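Local coordinates for protein BspA (BspA_V) (Streptococcus agalactiae serotype III, PDB 5DZ8) that probably mediates adhesion of the streptococcal cell to other surfaces, this chain being the variable domain of a cell wall-anchored antigen I/II family adhesin, at residues N89-K103 with E145-T157. Residues are numbered along the deposited sequence; the frame is centred on the assembly and turned at random.
Sequences NAAVNQNIVFRVLTK and EVFKIHDDWVHDT
Ile96 lies over one face of Trp153, its CG1 3.6 Å from the six-membered ring centroid, a CH-pi contact on the tightly packed side of an antiparallel strand pair. Because CG1 stands anti to the carbonyl carbon (chi1 -58°), this branch meets the ring. Asn89 ND2 reaches the indole edge, and Phe98 CE1 packs on Ile149 CG2 at 3.6 Å. Eight backbone hydrogen bonds, the shortest from Val154 N to Asn95 O (2.6 Å), make a regular ladder of alternating hydrogen-bonded and non-hydrogen-bonded pairs, sending Ile96 and Phe98 to one face, Arg99, His150 and Asp152 to the other.

That second face is more polar. Leu101 CD1 sits over the His150 imidazole, 3.5 Å from its centroid, and Arg99 NH1 bonds weakly to ND1 at the ring edge (133°). A long salt bridge joins Arg99 NH1 to Asp152 OD2 at 3.6 Å, but Glu110 pairs with Arg99 NE and His158 of the second subunit hydrogen-bonds Asp152 OD2. The loose part is the ladder's end, where the turn at Asn93 is exposed and poorly ordered.

Strand 94-101 lies between 107-113 and 144-167; Ile96 and Phe147 touch strand 34-42 of the larger sheet, and strand 144-167 continues the sheet antiparallel into the second subunit.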
ATOM      1  N   ASN A  89      16.189  -5.147   8.052  1.00 60.49           N
ATOM      2  CA  ASN A  89      14.762  -5.473   8.023  1.00 62.56           C
ATOM      3  C   ASN A  89      14.593  -6.984   7.790  1.00 72.46           C
ATOM      4  O   ASN A  89      14.964  -7.475   6.712  1.00 67.40           O
ATOM      5  CB  ASN A  89      14.092  -4.667   6.900  1.00 61.99           C
ATOM      6  CG  ASN A  89      12.587  -4.860   6.816  1.00 58.43           C
ATOM      7  OD1 ASN A  89      11.943  -5.403   7.716  1.00 61.04           O
ATOM      8  ND2 ASN A  89      12.016  -4.394   5.714  1.00 62.98           N
ATOM      9  N   ALA A  90      14.071  -7.685   8.815  1.00 71.40           N
ATOM     10  CA  ALA A  90      13.736  -9.119   8.757  1.00 78.43           C
ATOM     11  C   ALA A  90      12.326  -9.413   8.168  1.00 92.93           C
ATOM     12  O   ALA A  90      11.964 -10.585   8.019  1.00 96.37           O
ATOM     13  CB  ALA A  90      13.873  -9.754  10.138  1.00 69.47           C
ATOM     14  N   ALA A  91      11.530  -8.374   7.869  1.00 96.76           N
ATOM     15  CA  ALA A  91      10.344  -8.505   7.002  1.00 97.47           C
ATOM     16  C   ALA A  91      10.764  -8.124   5.573  1.00109.42           C
ATOM     17  O   ALA A  91      10.259  -7.146   5.023  1.00113.75           O
ATOM     18  N   VAL A  92      11.648  -8.934   4.971  1.00112.71           N
ATOM     19  CA  VAL A  92      12.572  -8.500   3.871  1.00105.91           C
ATOM     20  C   VAL A  92      11.854  -8.199   2.534  1.00103.23           C
ATOM     21  O   VAL A  92      12.398  -7.467   1.680  1.00 89.78           O
ATOM     22  CB  VAL A  92      13.764  -9.517   3.650  1.00103.51           C
ATOM     23  CG1 VAL A  92      14.904  -8.896   2.821  1.00 98.71           C
ATOM     24  CG2 VAL A  92      14.311 -10.076   4.982  1.00 97.21           C
ATOM     25  N   ASN A  93      10.639  -8.747   2.374  1.00 90.81           N
ATOM     26  CA  ASN A  93       9.750  -8.442   1.240  1.00 85.90           C
ATOM     27  C   ASN A  93       8.768  -7.247   1.447  1.00 79.89           C
ATOM     28  O   ASN A  93       7.965  -6.921   0.556  1.00 68.50           O
ATOM     29  CB  ASN A  93       8.952  -9.703   0.913  1.00 90.26           C
ATOM     30  CG  ASN A  93       8.103  -9.560  -0.341  1.00 99.15           C
ATOM     31  OD1 ASN A  93       8.429  -8.798  -1.268  1.00 93.75           O
ATOM     32  ND2 ASN A  93       6.994 -10.287  -0.370  1.00102.32           N
ATOM     33  N   GLN A  94       8.806  -6.624   2.623  1.00 69.97           N
ATOM     34  CA  GLN A  94       7.952  -5.488   2.914  1.00 67.38           C
ATOM     35  C   GLN A  94       8.748  -4.183   2.743  1.00 64.99           C
ATOM     36  O   GLN A  94       9.966  -4.140   2.928  1.00 66.05           O
ATOM     37  CB  GLN A  94       7.302  -5.595   4.304  1.00 74.08           C
ATOM     38  CG  GLN A  94       6.101  -6.563   4.425  1.00 80.79           C
ATOM     39  CD  GLN A  94       4.977  -6.036   5.354  1.00 83.26           C
ATOM     40  OE1 GLN A  94       3.837  -5.761   4.929  1.00 74.50           O
ATOM     41  NE2 GLN A  94       5.314  -5.861   6.623  1.00 84.08           N
ATOM     42  N   ASN A  95       8.035  -3.140   2.334  1.00 55.72           N
ATOM     43  CA  ASN A  95       8.587  -1.828   2.144  1.00 53.13           C
ATOM     44  C   ASN A  95       7.808  -0.829   2.936  1.00 48.19           C
ATOM     45  O   ASN A  95       6.698  -1.103   3.337  1.00 46.27           O
ATOM     46  CB  ASN A  95       8.587  -1.445   0.687  1.00 53.94           C
ATOM     47  CG  ASN A  95       9.691  -2.139  -0.049  1.00 63.38           C
ATOM     48  OD1 ASN A  95      10.867  -2.108   0.375  1.00 56.98           O
ATOM     49  ND2 ASN A  95       9.328  -2.812  -1.131  1.00 67.15           N
ATOM     50  N   ILE A  96       8.439   0.313   3.179  1.00 43.08           N
ATOM     51  CA  ILE A  96       7.872   1.368   3.979  1.00 41.28           C
ATOM     52  C   ILE A  96       7.537   2.516   3.066  1.00 38.66           C
ATOM     53  O   ILE A  96       8.265   2.808   2.136  1.00 40.26           O
ATOM     54  CB  ILE A  96       8.872   1.804   5.041  1.00 45.29           C
ATOM     55  CG1 ILE A  96       9.247   0.592   5.897  1.00 50.73           C
ATOM     56  CG2 ILE A  96       8.284   2.906   5.917  1.00 46.09           C
ATOM     57  CD1 ILE A  96      10.627   0.672   6.515  1.00 58.73           C
ATOM     58  N   VAL A  97       6.411   3.146   3.312  1.00 40.10           N
ATOM     59  CA  VAL A  97       6.073   4.383   2.640  1.00 40.23           C
ATOM     60  C   VAL A  97       5.723   5.434   3.691  1.00 38.20           C
ATOM     61  O   VAL A  97       4.860   5.214   4.509  1.00 41.89           O
ATOM     62  CB  VAL A  97       4.898   4.212   1.664  1.00 43.34           C
ATOM     63  CG1 VAL A  97       4.684   5.514   0.887  1.00 44.62           C
ATOM     64  CG2 VAL A  97       5.184   3.075   0.692  1.00 47.12           C
ATOM     65  N   PHE A  98       6.388   6.571   3.634  1.00 37.96           N
ATOM     66  CA  PHE A  98       6.104   7.680   4.493  1.00 36.55           C
ATOM     67  C   PHE A  98       5.541   8.792   3.635  1.00 35.29           C
ATOM     68  O   PHE A  98       6.122   9.122   2.583  1.00 32.97           O
ATOM     69  CB  PHE A  98       7.371   8.143   5.227  1.00 37.87           C
ATOM     70  CG  PHE A  98       7.095   9.207   6.261  1.00 36.84           C
ATOM     71  CD1 PHE A  98       6.696   8.861   7.545  1.00 38.83           C
ATOM     72  CD2 PHE A  98       7.181  10.529   5.936  1.00 35.73           C
ATOM     73  CE1 PHE A  98       6.420   9.833   8.496  1.00 40.90           C
ATOM     74  CE2 PHE A  98       6.897  11.508   6.863  1.00 39.91           C
ATOM     75  CZ  PHE A  98       6.502  11.162   8.152  1.00 39.77           C
ATOM     76  N   ARG A  99       4.408   9.355   4.072  1.00 32.63           N
ATOM     77  CA  ARG A  99       3.792  10.469   3.371  1.00 35.02           C
ATOM     78  C   ARG A  99       3.374  11.562   4.332  1.00 34.22           C
ATOM     79  O   ARG A  99       2.947  11.300   5.428  1.00 34.24           O
ATOM     80  CB  ARG A  99       2.534  10.116   2.595  1.00 37.31           C
ATOM     81  CG  ARG A  99       2.635   9.040   1.547  1.00 41.30           C
ATOM     82  CD  ARG A  99       1.364   9.048   0.666  1.00 40.96           C
ATOM     83  NE  ARG A  99       1.311   7.810  -0.110  1.00 42.11           N
ATOM     84  CZ  ARG A  99       0.996   6.610   0.377  1.00 44.66           C
ATOM     85  NH1 ARG A  99       0.660   6.441   1.645  1.00 49.71           N
ATOM     86  NH2 ARG A  99       1.031   5.548  -0.408  1.00 49.06           N
ATOM     87  N   VAL A 100       3.429  12.780   3.838  1.00 31.89           N
ATOM     88  CA  VAL A 100       2.837  13.922   4.490  1.00 34.37           C
ATOM     89  C   VAL A 100       1.831  14.492   3.526  1.00 33.01           C
ATOM     90  O   VAL A 100       2.069  14.585   2.320  1.00 31.97           O
ATOM     91  CB  VAL A 100       3.907  15.002   4.823  1.00 33.05           C
ATOM     92  CG1 VAL A 100       3.299  16.183   5.493  1.00 33.73           C
ATOM     93  CG2 VAL A 100       5.004  14.398   5.666  1.00 33.94           C
ATOM     94  N   LEU A 101       0.683  14.854   4.064  1.00 36.13           N
ATOM     95  CA  LEU A 101      -0.369  15.446   3.262  1.00 37.22           C
ATOM     96  C   LEU A 101      -0.935  16.631   3.974  1.00 36.54           C
ATOM     97  O   LEU A 101      -0.817  16.748   5.184  1.00 35.50           O
ATOM     98  CB  LEU A 101      -1.507  14.440   2.994  1.00 40.07           C
ATOM     99  CG  LEU A 101      -1.175  13.018   2.579  1.00 43.44           C
ATOM    100  CD1 LEU A 101      -0.891  12.175   3.800  1.00 50.40           C
ATOM    101  CD2 LEU A 101      -2.334  12.381   1.842  1.00 49.68           C
ATOM    102  N   THR A 102      -1.635  17.466   3.223  1.00 39.42           N
ATOM    103  CA  THR A 102      -2.306  18.611   3.792  1.00 43.38           C
ATOM    104  C   THR A 102      -3.500  18.138   4.617  1.00 42.10           C
ATOM    105  O   THR A 102      -3.906  16.983   4.527  1.00 35.86           O
ATOM    106  CB  THR A 102      -2.850  19.526   2.697  1.00 42.64           C
ATOM    107  OG1 THR A 102      -3.743  18.751   1.888  1.00 45.36           O
ATOM    108  CG2 THR A 102      -1.720  20.094   1.862  1.00 38.96           C
ATOM    109  N   LYS A 103      -4.041  19.025   5.433  1.00 40.74           N
ATOM    110  CA  LYS A 103      -5.367  18.756   6.027  1.00 50.98           C
ATOM    111  C   LYS A 103      -6.421  18.239   5.079  1.00 48.49           C
ATOM    112  O   LYS A 103      -7.317  17.531   5.506  1.00 47.93           O
ATOM    113  CB  LYS A 103      -6.029  20.006   6.483  1.00 48.26           C
ATOM    114  CG  LYS A 103      -5.481  20.641   7.685  1.00 49.89           C
ATOM    115  CD  LYS A 103      -6.155  22.005   7.744  1.00 56.33           C
ATOM    116  CE  LYS A 103      -5.577  22.939   6.700  1.00 54.76           C
ATOM    117  NZ  LYS A 103      -6.441  24.111   6.491  1.00 57.89           N
ATOM    118  N   GLU A 145      -6.139  19.812  13.449  1.00 33.52           N
ATOM    119  CA  GLU A 145      -5.329  19.182  12.384  1.00 34.38           C
ATOM    120  C   GLU A 145      -4.629  20.216  11.534  1.00 34.65           C
ATOM    121  O   GLU A 145      -5.251  21.163  11.047  1.00 34.44           O
ATOM    122  CB  GLU A 145      -6.210  18.362  11.483  1.00 37.72           C
ATOM    123  CG  GLU A 145      -5.498  17.599  10.387  1.00 43.19           C
ATOM    124  CD  GLU A 145      -6.468  16.737   9.600  1.00 49.76           C
ATOM    125  OE1 GLU A 145      -7.548  17.254   9.205  1.00 59.43           O
ATOM    126  OE2 GLU A 145      -6.163  15.546   9.380  1.00 51.45           O
ATOM    127  N   VAL A 146      -3.322  20.068  11.380  1.00 32.86           N
ATOM    128  CA  VAL A 146      -2.571  20.989  10.500  1.00 32.10           C
ATOM    129  C   VAL A 146      -1.923  20.260   9.342  1.00 30.58           C
ATOM    130  O   VAL A 146      -1.577  20.900   8.363  1.00 31.77           O
ATOM    131  CB  VAL A 146      -1.561  21.877  11.292  1.00 29.77           C
ATOM    132  CG1 VAL A 146      -2.326  22.740  12.303  1.00 30.61           C
ATOM    133  CG2 VAL A 146      -0.572  21.017  12.081  1.00 30.35           C
ATOM    134  N   PHE A 147      -1.709  18.948   9.464  1.00 30.45           N
ATOM    135  CA  PHE A 147      -1.359  18.120   8.312  1.00 29.78           C
ATOM    136  C   PHE A 147      -1.599  16.688   8.631  1.00 31.83           C
ATOM    137  O   PHE A 147      -1.962  16.384   9.756  1.00 31.53           O
ATOM    138  CB  PHE A 147       0.086  18.372   7.824  1.00 30.73           C
ATOM    139  CG  PHE A 147       1.174  18.137   8.862  1.00 30.26           C
ATOM    140  CD1 PHE A 147       1.705  16.897   9.055  1.00 31.44           C
ATOM    141  CD2 PHE A 147       1.710  19.177   9.565  1.00 29.57           C
ATOM    142  CE1 PHE A 147       2.723  16.698   9.955  1.00 30.31           C
ATOM    143  CE2 PHE A 147       2.712  19.001  10.488  1.00 26.29           C
ATOM    144  CZ  PHE A 147       3.199  17.754  10.713  1.00 27.54           C
ATOM    145  N   LYS A 148      -1.446  15.798   7.639  1.00 35.96           N
ATOM    146  CA  LYS A 148      -1.648  14.367   7.871  1.00 36.32           C
ATOM    147  C   LYS A 148      -0.388  13.658   7.607  1.00 32.37           C
ATOM    148  O   LYS A 148       0.407  14.164   6.874  1.00 29.49           O
ATOM    149  CB  LYS A 148      -2.706  13.775   6.954  1.00 41.63           C
ATOM    150  CG  LYS A 148      -4.094  14.311   7.160  1.00 44.25           C
ATOM    151  CD  LYS A 148      -5.096  13.472   6.385  1.00 47.56           C
ATOM    152  CE  LYS A 148      -6.367  14.229   6.080  1.00 48.91           C
ATOM    153  NZ  LYS A 148      -7.205  14.333   7.285  1.00 50.85           N
ATOM    154  N   ILE A 149      -0.273  12.452   8.169  1.00 34.24           N
ATOM    155  CA  ILE A 149       0.898  11.588   8.048  1.00 35.54           C
ATOM    156  C   ILE A 149       0.501  10.146   7.779  1.00 37.04           C
ATOM    157  O   ILE A 149      -0.438   9.643   8.412  1.00 37.77           O
ATOM    158  CB  ILE A 149       1.724  11.552   9.337  1.00 38.51           C
ATOM    159  CG1 ILE A 149       2.253  12.938   9.684  1.00 47.08           C
ATOM    160  CG2 ILE A 149       2.948  10.666   9.162  1.00 42.26           C
ATOM    161  CD1 ILE A 149       2.527  13.107  11.174  1.00 49.24           C
ATOM    162  N   HIS A 150       1.215   9.499   6.849  1.00 36.63           N
ATOM    163  CA  HIS A 150       1.068   8.073   6.551  1.00 39.04           C
ATOM    164  C   HIS A 150       2.413   7.384   6.769  1.00 38.01           C
ATOM    165  O   HIS A 150       3.441   7.792   6.264  1.00 38.01           O
ATOM    166  CB  HIS A 150       0.589   7.773   5.115  1.00 40.59           C
ATOM    167  CG  HIS A 150      -0.744   8.353   4.764  1.00 44.75           C
ATOM    168  ND1 HIS A 150      -1.205   8.428   3.460  1.00 44.65           N
ATOM    169  CD2 HIS A 150      -1.714   8.907   5.532  1.00 48.39           C
ATOM    170  CE1 HIS A 150      -2.399   9.000   3.447  1.00 45.73           C
ATOM    171  NE2 HIS A 150      -2.738   9.288   4.691  1.00 49.05           N
ATOM    172  N   ASP A 151       2.405   6.322   7.535  1.00 43.91           N
ATOM    173  CA  ASP A 151       3.612   5.573   7.742  1.00 51.54           C
ATOM    174  C   ASP A 151       3.239   4.112   7.637  1.00 53.10           C
ATOM    175  O   ASP A 151       2.830   3.498   8.627  1.00 53.71           O
ATOM    176  CB  ASP A 151       4.190   5.921   9.100  1.00 56.97           C
ATOM    177  CG  ASP A 151       5.506   5.240   9.358  1.00 62.55           C
ATOM    178  OD1 ASP A 151       6.383   5.177   8.420  1.00 70.79           O
ATOM    179  OD2 ASP A 151       5.650   4.795  10.522  1.00 64.91           O
ATOM    180  N   ASP A 152       3.378   3.586   6.419  1.00 46.98           N
ATOM    181  CA  ASP A 152       2.757   2.344   6.013  1.00 46.18           C
ATOM    182  C   ASP A 152       3.800   1.269   5.705  1.00 47.15           C
ATOM    183  O   ASP A 152       4.901   1.572   5.218  1.00 45.77           O
ATOM    184  CB  ASP A 152       1.869   2.650   4.796  1.00 44.23           C
ATOM    185  CG  ASP A 152       0.686   3.555   5.169  1.00 47.15           C
ATOM    186  OD1 ASP A 152       0.504   3.807   6.392  1.00 44.61           O
ATOM    187  OD2 ASP A 152      -0.066   4.034   4.280  1.00 43.18           O
ATOM    188  N   TRP A 153       3.449   0.029   6.029  1.00 43.05           N
ATOM    189  CA  TRP A 153       4.166  -1.180   5.567  1.00 48.05           C
ATOM    190  C   TRP A 153       3.466  -1.750   4.317  1.00 45.82           C
ATOM    191  O   TRP A 153       2.270  -2.014   4.353  1.00 51.88           O
ATOM    192  CB  TRP A 153       4.216  -2.266   6.670  1.00 48.66           C
ATOM    193  CG  TRP A 153       5.326  -2.097   7.665  1.00 57.26           C
ATOM    194  CD1 TRP A 153       5.212  -1.674   8.967  1.00 62.31           C
ATOM    195  CD2 TRP A 153       6.739  -2.316   7.440  1.00 56.20           C
ATOM    196  NE1 TRP A 153       6.463  -1.624   9.556  1.00 58.16           N
ATOM    197  CE2 TRP A 153       7.407  -2.018   8.642  1.00 55.76           C
ATOM    198  CE3 TRP A 153       7.489  -2.725   6.340  1.00 62.35           C
ATOM    199  CZ2 TRP A 153       8.779  -2.146   8.778  1.00 56.95           C
ATOM    200  CZ3 TRP A 153       8.862  -2.842   6.471  1.00 62.85           C
ATOM    201  CH2 TRP A 153       9.490  -2.552   7.682  1.00 63.48           C
ATOM    202  N   VAL A 154       4.199  -1.925   3.227  1.00 43.12           N
ATOM    203  CA  VAL A 154       3.656  -2.451   1.969  1.00 46.40           C
ATOM    204  C   VAL A 154       4.275  -3.797   1.641  1.00 46.47           C
ATOM    205  O   VAL A 154       5.477  -3.923   1.605  1.00 47.33           O
ATOM    206  CB  VAL A 154       3.929  -1.479   0.821  1.00 51.19           C
ATOM    207  CG1 VAL A 154       3.387  -2.026  -0.495  1.00 51.80           C
ATOM    208  CG2 VAL A 154       3.291  -0.136   1.159  1.00 55.64           C
ATOM    209  N   HIS A 155       3.441  -4.799   1.410  1.00 49.28           N
ATOM    210  CA  HIS A 155       3.860  -6.144   0.977  1.00 54.71           C
ATOM    211  C   HIS A 155       3.235  -6.436  -0.404  1.00 55.11           C
ATOM    212  O   HIS A 155       2.037  -6.719  -0.503  1.00 51.95           O
ATOM    213  CB  HIS A 155       3.369  -7.165   1.978  1.00 55.33           C
ATOM    214  CG  HIS A 155       3.806  -8.565   1.699  1.00 68.28           C
ATOM    215  ND1 HIS A 155       4.502  -9.314   2.623  1.00 77.09           N
ATOM    216  CD2 HIS A 155       3.615  -9.369   0.629  1.00 71.65           C
ATOM    217  CE1 HIS A 155       4.731 -10.517   2.132  1.00 73.61           C
ATOM    218  NE2 HIS A 155       4.210 -10.572   0.921  1.00 73.72           N
ATOM    219  N   ASP A 156       4.075  -6.387  -1.434  1.00 59.79           N
ATOM    220  CA  ASP A 156       3.678  -6.454  -2.822  1.00 57.92           C
ATOM    221  C   ASP A 156       4.155  -7.774  -3.414  1.00 65.84           C
ATOM    222  O   ASP A 156       5.340  -7.879  -3.751  1.00 70.06           O
ATOM    223  CB  ASP A 156       4.316  -5.316  -3.599  1.00 54.13           C
ATOM    224  CG  ASP A 156       3.574  -3.973  -3.441  1.00 69.41           C
ATOM    225  OD1 ASP A 156       2.425  -3.915  -2.936  1.00 74.72           O
ATOM    226  OD2 ASP A 156       4.159  -2.935  -3.831  1.00 77.67           O
ATOM    227  N   THR A 157       3.256  -8.771  -3.508  1.00 60.85           N
ATOM    228  CA  THR A 157       3.506  -9.996  -4.299  1.00 57.10           C
ATOM    229  C   THR A 157       3.072  -9.779  -5.777  1.00 56.92           C
ATOM    230  O   THR A 157       1.921 -10.013  -6.140  1.00 55.62           O
ATOM    231  CB  THR A 157       2.786 -11.218  -3.695  1.00 62.91           C
ATOM    232  OG1 THR A 157       3.126 -11.366  -2.310  1.00 59.39           O
ATOM    233  CG2 THR A 157       3.177 -12.510  -4.429  1.00 69.91           C
TER
HETATM  234  O   HOH W   1      -2.434  21.424   5.808  1.00 36.65           O